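Local coordinates for glutaredoxin-like protein NrdH (Escherichia coli, PDB 1H75) that is a small redoxin with a redox-active disulfide that probably passes electrons to the NrdEF ribonucleotide reductase, at residues M30-V33 with D34-P37; N9-V12 with Q13-A16. All blocks are in the same frame, centred on the assembly; numbering follows the deposited sequence.

Interaction 1: M30-V33 with D34-P37; sequences MINV and DRVP
The side-chain amide of N32 offers one flat face to R35, which in one of its two modelled conformers lays CG above it, 3.8 Å from N32 CG, with CD following over the same face. One end of the amide comes close to the backbone nitrogens of D34 and R35, and N9 touches the other end, near the amide plane. CG of N32, anti to the backbone N (chi1 -173°), lies beside the carbonyl carbon, and so on the side of the residues that follow. This is the exit of edge strand 29-32 in the glutaredoxin fold, where a type I turn over N32-R35 leads into helix 37-45, with V36 at its N-cap. N32 O receives two weak hydrogen bonds, from V36 N at 3.0 Å and R35 N at 3.2 Å, both well bent. With an alanine at N32, the nitrogens of D34 and R35 would probably lose the polar group beside them, and N9 its neighbour. V33 sends its side chain inward to Y6, L43 and L51, while the carboxylate of D34 turns to a salt bridge with R8. Next to N32 O, which V36 CG2 also approaches, I31 CG2 meets V36 CG2 obliquely at 4.0 Å.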
loop_
_atom_site.group_PDB
_atom_site.type_symbol
_atom_site.label_atom_id
_atom_site.label_comp_id
_atom_site.label_asym_id
_atom_site.label_seq_id
_atom_site.Cartn_x
_atom_site.Cartn_y
_atom_site.Cartn_z
ATOM N N MET A 30 -5.649 4.915 -3.383
ATOM C CA MET A 30 -5.537 3.534 -3.795
ATOM C C MET A 30 -5.446 3.483 -5.299
ATOM O O MET A 30 -6.049 4.305 -5.991
ATOM C CB MET A 30 -6.743 2.734 -3.327
ATOM C CG MET A 30 -6.878 2.675 -1.824
ATOM S SD MET A 30 -8.286 1.682 -1.380
ATOM C CE MET A 30 -7.473 0.183 -0.841
ATOM N N ILE A 31 -4.660 2.537 -5.795
ATOM C CA ILE A 31 -4.509 2.352 -7.229
ATOM C C ILE A 31 -4.622 0.872 -7.489
ATOM O O ILE A 31 -3.783 0.088 -7.037
ATOM C CB ILE A 31 -3.160 2.842 -7.726
ATOM C CG1 ILE A 31 -3.090 4.358 -7.566
ATOM C CG2 ILE A 31 -2.939 2.375 -9.195
ATOM C CD1 ILE A 31 -1.793 4.970 -8.014
ATOM N N ASN A 32 -5.663 0.486 -8.221
ATOM C CA ASN A 32 -5.902 -0.909 -8.558
ATOM C C ASN A 32 -4.946 -1.312 -9.685
ATOM O O ASN A 32 -5.068 -0.803 -10.796
ATOM C CB ASN A 32 -7.346 -1.069 -9.043
ATOM C CG ASN A 32 -7.730 -2.512 -9.246
ATOM O OD1 ASN A 32 -8.665 -3.004 -8.605
ATOM N ND2 ASN A 32 -7.017 -3.209 -10.129
ATOM N N VAL A 33 -4.013 -2.223 -9.400
ATOM C CA VAL A 33 -3.014 -2.639 -10.381
ATOM C C VAL A 33 -3.554 -3.423 -11.579
ATOM O O VAL A 33 -2.871 -3.544 -12.606
ATOM C CB VAL A 33 -1.861 -3.456 -9.713
ATOM C CG1 VAL A 33 -1.177 -2.593 -8.649
ATOM C CG2 VAL A 33 -2.388 -4.733 -9.100
ATOM N N ASP A 34 -4.765 -3.948 -11.458
ATOM C CA ASP A 34 -5.367 -4.676 -12.576
ATOM C C ASP A 34 -5.991 -3.669 -13.557
ATOM O O ASP A 34 -5.994 -3.900 -14.774
ATOM C CB ASP A 34 -6.405 -5.676 -12.045
ATOM C CG ASP A 34 -5.754 -6.842 -11.314
ATOM O OD1 ASP A 34 -6.367 -7.361 -10.371
ATOM O OD2 ASP A 34 -4.633 -7.242 -11.683
ATOM N N ARG A 35 -6.511 -2.563 -13.029
ATOM C CA ARG A 35 -7.115 -1.505 -13.850
ATOM C C ARG A 35 -6.053 -0.555 -14.404
ATOM O O ARG A 35 -6.300 0.164 -15.378
ATOM C CB ARG A 35 -8.108 -0.669 -13.031
ATOM C CG ARG A 35 -9.320 -1.422 -12.537
ATOM C CD ARG A 35 -10.272 -0.510 -11.793
ATOM N NE ARG A 35 -10.841 0.525 -12.653
ATOM C CZ ARG A 35 -12.108 0.925 -12.582
ATOM N NH1 ARG A 35 -12.919 0.369 -11.695
ATOM N NH2 ARG A 35 -12.563 1.873 -13.390
ATOM N N VAL A 36 -4.872 -0.560 -13.782
ATOM C CA VAL A 36 -3.776 0.328 -14.193
ATOM C C VAL A 36 -2.489 -0.504 -14.382
ATOM O O VAL A 36 -1.596 -0.510 -13.523
ATOM C CB VAL A 36 -3.543 1.427 -13.108
ATOM C CG1 VAL A 36 -2.579 2.483 -13.625
ATOM C CG2 VAL A 36 -4.859 2.072 -12.720
ATOM N N PRO A 37 -2.378 -1.209 -15.518
ATOM C CA PRO A 37 -1.207 -2.043 -15.809
ATOM C C PRO A 37 0.120 -1.305 -15.775
ATOM O O PRO A 37 1.166 -1.917 -15.550
ATOM C CB PRO A 37 -1.513 -2.612 -17.196
ATOM C CG PRO A 37 -2.998 -2.702 -17.200
ATOM C CD PRO A 37 -3.448 -1.431 -16.511
#

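Interaction 2: N9-V12 with Q13-A16; sequences NDCV and QCHA
C11 and C14 are joined by a disulfide, SG to SG 2.1 Å with a torsion of 77° about the S-S bond, and this bridge is the compact part of the contact. The two cysteines reach it differently: C11 SG is anti to its own nitrogen (chi1 165°), whereas C14 SG lies beside its nitrogen and anti to its carbonyl carbon. In the same turn C14 CB lies 3.4 Å from C11 O. C14 is buried, its side chain covered by L51 and P52, while C11 remains partly open. The pair forms the redox-active CxxC motif of the thioredoxin fold, placed at the start of helix 12-23 with C11 as N-cap. Here the first turn of the helix is already regular. H15 N donates to C11 O at 3.1 Å in a nearly straight bond (162°), and A16 N donates to V12 O at 2.9 Å, while a weaker, bent bond from C14 N shares C11 O. The other side is open to solvent: the CB of V12 is directed away from residues 13-16, and the imidazole of H15 leads outward, leaving just its CB near the turn, 3.7 Å from V12 O. Q13 is exposed but tethered: its extended chain carries OE1 to a hydrogen bond with the backbone N of F64, and the A16 methyl packs on F64.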
loop_
_atom_site.group_PDB
_atom_site.type_symbol
_atom_site.label_atom_id
_atom_site.label_comp_id
_atom_site.label_asym_id
_atom_site.label_seq_id
_atom_site.Cartn_x
_atom_site.Cartn_y
_atom_site.Cartn_z
ATOM N N ASN A 9 -8.669 -6.472 -6.184
ATOM C CA ASN A 9 -9.908 -6.918 -5.544
ATOM C C ASN A 9 -9.713 -8.371 -5.120
ATOM O O ASN A 9 -8.866 -9.067 -5.664
ATOM C CB ASN A 9 -11.099 -6.800 -6.511
ATOM C CG ASN A 9 -11.426 -5.348 -6.870
ATOM O OD1 ASN A 9 -11.806 -4.557 -6.008
ATOM N ND2 ASN A 9 -11.274 -4.996 -8.146
ATOM N N ASP A 10 -10.469 -8.819 -4.125
ATOM C CA ASP A 10 -10.360 -10.198 -3.656
ATOM C C ASP A 10 -8.990 -10.478 -3.034
ATOM O O ASP A 10 -8.554 -11.630 -2.943
ATOM C CB ASP A 10 -10.603 -11.172 -4.817
ATOM C CG ASP A 10 -10.607 -12.618 -4.371
ATOM O OD1 ASP A 10 -11.565 -13.019 -3.673
ATOM O OD2 ASP A 10 -9.652 -13.351 -4.710
ATOM N N CYS A 11 -8.317 -9.414 -2.603
ATOM C CA CYS A 11 -6.998 -9.528 -1.986
ATOM C C CYS A 11 -7.191 -9.235 -0.494
ATOM O O CYS A 11 -7.450 -8.093 -0.099
ATOM C CB CYS A 11 -6.034 -8.527 -2.659
ATOM S SG CYS A 11 -4.470 -8.189 -1.772
ATOM N N VAL A 12 -7.086 -10.274 0.330
ATOM C CA VAL A 12 -7.289 -10.130 1.773
ATOM C C VAL A 12 -6.258 -9.225 2.450
ATOM O O VAL A 12 -6.619 -8.393 3.296
ATOM C CB VAL A 12 -7.282 -11.499 2.477
ATOM C CG1 VAL A 12 -7.681 -11.329 3.945
ATOM C CG2 VAL A 12 -8.249 -12.456 1.752
ATOM N N GLN A 13 -4.988 -9.376 2.084
ATOM C CA GLN A 13 -3.948 -8.538 2.687
ATOM C C GLN A 13 -4.111 -7.077 2.307
ATOM O O GLN A 13 -3.706 -6.177 3.063
ATOM C CB GLN A 13 -2.554 -9.061 2.314
ATOM C CG GLN A 13 -2.266 -10.398 2.988
ATOM C CD GLN A 13 -0.828 -10.853 2.868
ATOM O OE1 GLN A 13 0.103 -10.136 3.242
ATOM N NE2 GLN A 13 -0.637 -12.068 2.361
ATOM N N CYS A 14 -4.696 -6.830 1.137
ATOM C CA CYS A 14 -4.934 -5.468 0.683
ATOM C C CYS A 14 -6.028 -4.844 1.548
ATOM O O CYS A 14 -5.916 -3.700 2.001
ATOM C CB CYS A 14 -5.403 -5.458 -0.758
ATOM S SG CYS A 14 -4.239 -6.154 -1.968
ATOM N N HIS A 15 -7.107 -5.595 1.749
ATOM C CA HIS A 15 -8.218 -5.110 2.564
ATOM C C HIS A 15 -7.757 -4.878 4.002
ATOM O O HIS A 15 -8.107 -3.859 4.619
ATOM C CB HIS A 15 -9.382 -6.114 2.525
ATOM C CG HIS A 15 -10.592 -5.669 3.287
ATOM N ND1 HIS A 15 -10.744 -5.884 4.641
ATOM C CD2 HIS A 15 -11.694 -4.990 2.888
ATOM C CE1 HIS A 15 -11.888 -5.357 5.041
ATOM N NE2 HIS A 15 -12.483 -4.808 3.999
ATOM N N ALA A 16 -6.950 -5.799 4.532
ATOM C CA ALA A 16 -6.447 -5.655 5.899
ATOM C C ALA A 16 -5.652 -4.351 6.020
ATOM O O ALA A 16 -5.754 -3.618 7.011
ATOM C CB ALA A 16 -5.561 -6.835 6.262
#

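In the fold
Both contacts are local and lie toward the surface, each where a loop passes into a helix: interaction 2 at the start of helix 12-23, interaction 1 at the approach to helix 37-45 from strand 29-32. Their centres are about 13 Å apart, and N32 and N9 touch between them. Each includes one buried residue, V33 in interaction 1 and C14 in interaction 2, and both of these pack on L51; V33 lies near the disulfide without touching it. The chemistry differs with place. The stretch 9-16 is held by a covalent bridge and two good helical bonds, whereas 30-37 relies on weak turn bonds, an amide beside backbone nitrogens, and light apolar packing.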